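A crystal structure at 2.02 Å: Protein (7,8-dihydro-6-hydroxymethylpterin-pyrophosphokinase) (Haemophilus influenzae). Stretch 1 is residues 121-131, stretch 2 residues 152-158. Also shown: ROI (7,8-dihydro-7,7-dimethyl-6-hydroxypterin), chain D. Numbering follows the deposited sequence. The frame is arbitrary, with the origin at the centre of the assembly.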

# COMPACT_ATOMS: atom_id res chain seq x y z
N ARG A 121 -1.26 5.03 -4.63
CA ARG A 121 -1.95 6.13 -3.96
C ARG A 121 -2.10 7.32 -4.89
O ARG A 121 -1.12 7.90 -5.33
CB ARG A 121 -1.17 6.55 -2.71
CG ARG A 121 -1.22 5.51 -1.61
CD ARG A 121 -0.38 5.91 -0.41
NE ARG A 121 -0.39 4.88 0.62
CZ ARG A 121 -0.00 5.05 1.87
NH1 ARG A 121 0.43 6.24 2.27
NH2 ARG A 121 -0.04 4.04 2.73
N GLU A 122 -3.35 7.73 -5.12
CA GLU A 122 -3.63 8.86 -5.98
C GLU A 122 -2.96 10.16 -5.53
O GLU A 122 -2.58 10.99 -6.36
CB GLU A 122 -5.14 9.09 -6.08
CG GLU A 122 -5.79 9.48 -4.74
CD GLU A 122 -7.29 9.73 -4.87
OE1 GLU A 122 -7.83 9.70 -6.01
OE2 GLU A 122 -7.94 9.96 -3.84
N PHE A 123 -2.89 10.36 -4.21
CA PHE A 123 -2.33 11.58 -3.64
C PHE A 123 -0.81 11.61 -3.62
O PHE A 123 -0.21 12.53 -3.05
CB PHE A 123 -2.92 11.84 -2.24
CG PHE A 123 -2.89 10.64 -1.34
CD1 PHE A 123 -1.78 10.37 -0.56
CD2 PHE A 123 -4.00 9.81 -1.24
CE1 PHE A 123 -1.76 9.28 0.30
CE2 PHE A 123 -3.99 8.72 -0.38
CZ PHE A 123 -2.88 8.45 0.39
N VAL A 124 -0.20 10.57 -4.18
CA VAL A 124 1.23 10.47 -4.29
C VAL A 124 1.57 10.56 -5.79
O VAL A 124 2.38 11.41 -6.20
CB VAL A 124 1.74 9.12 -3.76
CG1 VAL A 124 3.20 8.91 -4.20
CG2 VAL A 124 1.65 9.07 -2.26
N ILE A 125 0.93 9.72 -6.60
CA ILE A 125 1.23 9.67 -8.04
C ILE A 125 0.80 10.85 -8.87
O ILE A 125 1.52 11.26 -9.79
CB ILE A 125 0.76 8.34 -8.68
CG1 ILE A 125 1.51 7.16 -8.06
CG2 ILE A 125 0.91 8.37 -10.24
CD1 ILE A 125 3.02 7.14 -8.32
N VAL A 126 -0.37 11.42 -8.57
CA VAL A 126 -0.84 12.57 -9.34
C VAL A 126 0.11 13.78 -9.17
O VAL A 126 0.47 14.43 -10.17
CB VAL A 126 -2.31 12.91 -9.04
CG1 VAL A 126 -2.69 14.29 -9.56
CG2 VAL A 126 -3.20 11.82 -9.64
N PRO A 127 0.48 14.12 -7.91
CA PRO A 127 1.40 15.25 -7.65
C PRO A 127 2.80 14.96 -8.25
O PRO A 127 3.45 15.86 -8.78
CB PRO A 127 1.49 15.32 -6.11
CG PRO A 127 0.29 14.65 -5.63
CD PRO A 127 -0.19 13.67 -6.67
N LEU A 128 3.30 13.73 -8.11
CA LEU A 128 4.61 13.37 -8.68
C LEU A 128 4.62 13.57 -10.21
O LEU A 128 5.56 14.14 -10.76
CB LEU A 128 4.97 11.90 -8.34
CG LEU A 128 6.34 11.34 -8.80
CD1 LEU A 128 7.47 12.20 -8.25
CD2 LEU A 128 6.52 9.91 -8.33
N PHE A 129 3.55 13.13 -10.87
CA PHE A 129 3.42 13.26 -12.32
C PHE A 129 3.42 14.72 -12.74
O PHE A 129 3.94 15.08 -13.81
CB PHE A 129 2.14 12.57 -12.78
CG PHE A 129 1.86 12.71 -14.25
CD1 PHE A 129 2.77 12.27 -15.21
CD2 PHE A 129 0.66 13.27 -14.69
CE1 PHE A 129 2.50 12.39 -16.58
CE2 PHE A 129 0.38 13.40 -16.05
CZ PHE A 129 1.30 12.95 -17.00
N GLU A 130 2.85 15.57 -11.89
CA GLU A 130 2.80 17.00 -12.20
C GLU A 130 4.21 17.62 -12.27
O GLU A 130 4.46 18.51 -13.08
CB GLU A 130 1.94 17.73 -11.15
CG GLU A 130 1.86 19.25 -11.35
CD GLU A 130 1.13 19.97 -10.20
OE1 GLU A 130 1.05 19.39 -9.10
OE2 GLU A 130 0.64 21.11 -10.41
N ILE A 131 5.14 17.16 -11.45
CA ILE A 131 6.49 17.73 -11.45
C ILE A 131 7.57 16.85 -12.08
O ILE A 131 8.74 17.21 -12.07
CB ILE A 131 6.98 18.13 -10.01
CG1 ILE A 131 7.14 16.90 -9.11
CG2 ILE A 131 6.02 19.12 -9.39
CD1 ILE A 131 7.62 17.25 -7.70
N ASP A 152 -9.43 9.69 -13.29
CA ASP A 152 -10.72 10.20 -12.85
C ASP A 152 -10.77 10.52 -11.36
O ASP A 152 -11.85 10.50 -10.75
CB ASP A 152 -11.82 9.21 -13.24
CG ASP A 152 -11.91 9.02 -14.75
OD1 ASP A 152 -11.93 10.05 -15.48
OD2 ASP A 152 -11.94 7.85 -15.20
N HIS A 153 -9.62 10.86 -10.78
CA HIS A 153 -9.52 11.20 -9.35
C HIS A 153 -10.38 12.43 -9.03
O HIS A 153 -10.59 13.32 -9.87
CB HIS A 153 -8.06 11.44 -8.93
CG HIS A 153 -7.50 12.75 -9.39
ND1 HIS A 153 -7.70 13.93 -8.71
CD2 HIS A 153 -6.75 13.07 -10.48
CE1 HIS A 153 -7.11 14.92 -9.35
NE2 HIS A 153 -6.52 14.43 -10.42
N LYS A 154 -10.90 12.47 -7.81
CA LYS A 154 -11.72 13.60 -7.41
C LYS A 154 -11.02 14.57 -6.43
O LYS A 154 -11.69 15.31 -5.70
CB LYS A 154 -13.05 13.09 -6.84
CG LYS A 154 -13.92 12.37 -7.88
CD LYS A 154 -15.17 11.81 -7.23
CE LYS A 154 -15.90 10.78 -8.10
NZ LYS A 154 -16.99 10.08 -7.34
N MET A 155 -9.68 14.56 -6.43
CA MET A 155 -8.93 15.44 -5.53
C MET A 155 -9.10 16.88 -5.96
O MET A 155 -9.32 17.16 -7.15
CB MET A 155 -7.45 15.07 -5.50
CG MET A 155 -7.18 13.64 -5.07
SD MET A 155 -5.42 13.32 -4.76
CE MET A 155 -4.73 13.53 -6.42
N ILE A 156 -9.06 17.80 -4.99
CA ILE A 156 -9.21 19.22 -5.29
C ILE A 156 -7.84 19.86 -5.31
O ILE A 156 -7.10 19.76 -4.33
CB ILE A 156 -10.05 19.95 -4.20
CG1 ILE A 156 -11.43 19.31 -4.05
CG2 ILE A 156 -10.16 21.43 -4.53
CD1 ILE A 156 -12.24 19.29 -5.33
N LYS A 157 -7.48 20.50 -6.42
CA LYS A 157 -6.20 21.19 -6.49
C LYS A 157 -6.39 22.57 -5.85
O LYS A 157 -7.04 23.44 -6.41
CB LYS A 157 -5.76 21.33 -7.94
CG LYS A 157 -4.59 22.25 -8.11
CD LYS A 157 -3.57 21.71 -9.08
CE LYS A 157 -4.12 21.45 -10.44
NZ LYS A 157 -3.04 21.63 -11.45
N LEU A 158 -5.81 22.75 -4.66
CA LEU A 158 -5.95 23.99 -3.91
C LEU A 158 -5.19 25.18 -4.48
O LEU A 158 -4.43 25.05 -5.44
CB LEU A 158 -5.51 23.76 -2.46
CG LEU A 158 -6.19 22.60 -1.74
CD1 LEU A 158 -5.56 22.40 -0.36
CD2 LEU A 158 -7.71 22.85 -1.65
N1 ROI D . -4.91 9.61 3.26
C2 ROI D . -4.66 10.66 2.41
N2 ROI D . -5.67 11.04 1.58
N3 ROI D . -3.48 11.32 2.37
C4 ROI D . -2.44 10.97 3.16
O4 ROI D . -1.37 11.59 3.16
C4A ROI D . -2.60 9.85 4.04
N5 ROI D . -1.62 9.47 4.81
C6 ROI D . -1.70 8.41 5.68
C7 ROI D . -2.96 7.50 5.64
C16 ROI D . -2.69 6.19 4.80
C15 ROI D . -3.45 7.18 7.06
N8 ROI D . -4.10 8.14 4.91
C8A ROI D . -3.92 9.20 4.04
O9 ROI D . -0.70 8.25 6.45
O HOH W 1 -10.62 10.17 -6.09

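A methionine is often the residue that lets an irregular segment pack against a helix, because its unbranched, flexible side chain can follow a surface that a stiffer side chain would have to meet head-on. The contact between residues 121-131, largely helical, and residues 152-158, mostly loop with a short strand at 156-157, is a compact example. It buries 297 Å² in all, without a direct hydrogen bond from one stretch to the other, and Met155 contributes more of that area than any other residue.

The CA-to-CB bond of Met155 points toward the helix, and the side chain extends through an m, t, m set of rotamers that lays its thioether along the first turn. SD of Met155 lies 3.7 Å from CA of Phe123 and 3.8 Å from CB of the same phenylalanine, while CE of Met155 reaches 3.6 Å from CB of Val126. CE of Met155 also comes within 3.3 Å of the backbone O of Glu122, an oxygen that already accepts a hydrogen bond from Val126 N at 3.2 Å. The side chain is therefore packed against main chain as well as apolar side chains, and Met155 is a buried residue. Phe123 offers only the base of its side chain here: its end leads away, and the face of its ring lies against the pterin analogue, with CE1 of Phe123 3.4 Å from N3 of ROI. One residue thus links the packing of the loop to the wall of the ligand site.

Glu122 covers the next largest area and shows how an acidic side chain can serve such a contact through both its carbon chain and its carboxylate. CG of Glu122 passes 3.9 Å from SD of Met155, and the chain, p at chi1 and t at chi2, carries OE1 of the same glutamate to 3.4 Å from CB of His153. The polar link is made through solvent: a water donates to OE1 of Glu122 at 2.8 Å and accepts from the backbone N of Lys154 at 2.9 Å. This bridge ties the carboxylate to the loop backbone, while the CA-to-CB bond of Lys154 points away from the helix.

His153 and Val126 complete the central packing. The imidazole approaches the valine obliquely, with CD2 of His153 3.9 Å from CG2 of Val126, and ND1 of His153 accepts a hydrogen bond from the backbone N of Met155 at 3.1 Å. The same ring thus meets the helix and braces the turn leading into the methionine. Val126, one turn beyond Glu122, presents a compact branched surface suited to contact with both residues.

Farther along, the contact becomes electrostatic and looser. OE2 of Glu130 and NZ of Lys157 form a long salt bridge of 3.9 Å; the lysine starts sideways, but its end comes nearer to the helix. The general lesson is one of layering: a buried thioether supplies the close packing, and charged groups with a bridging water join the more exposed parts.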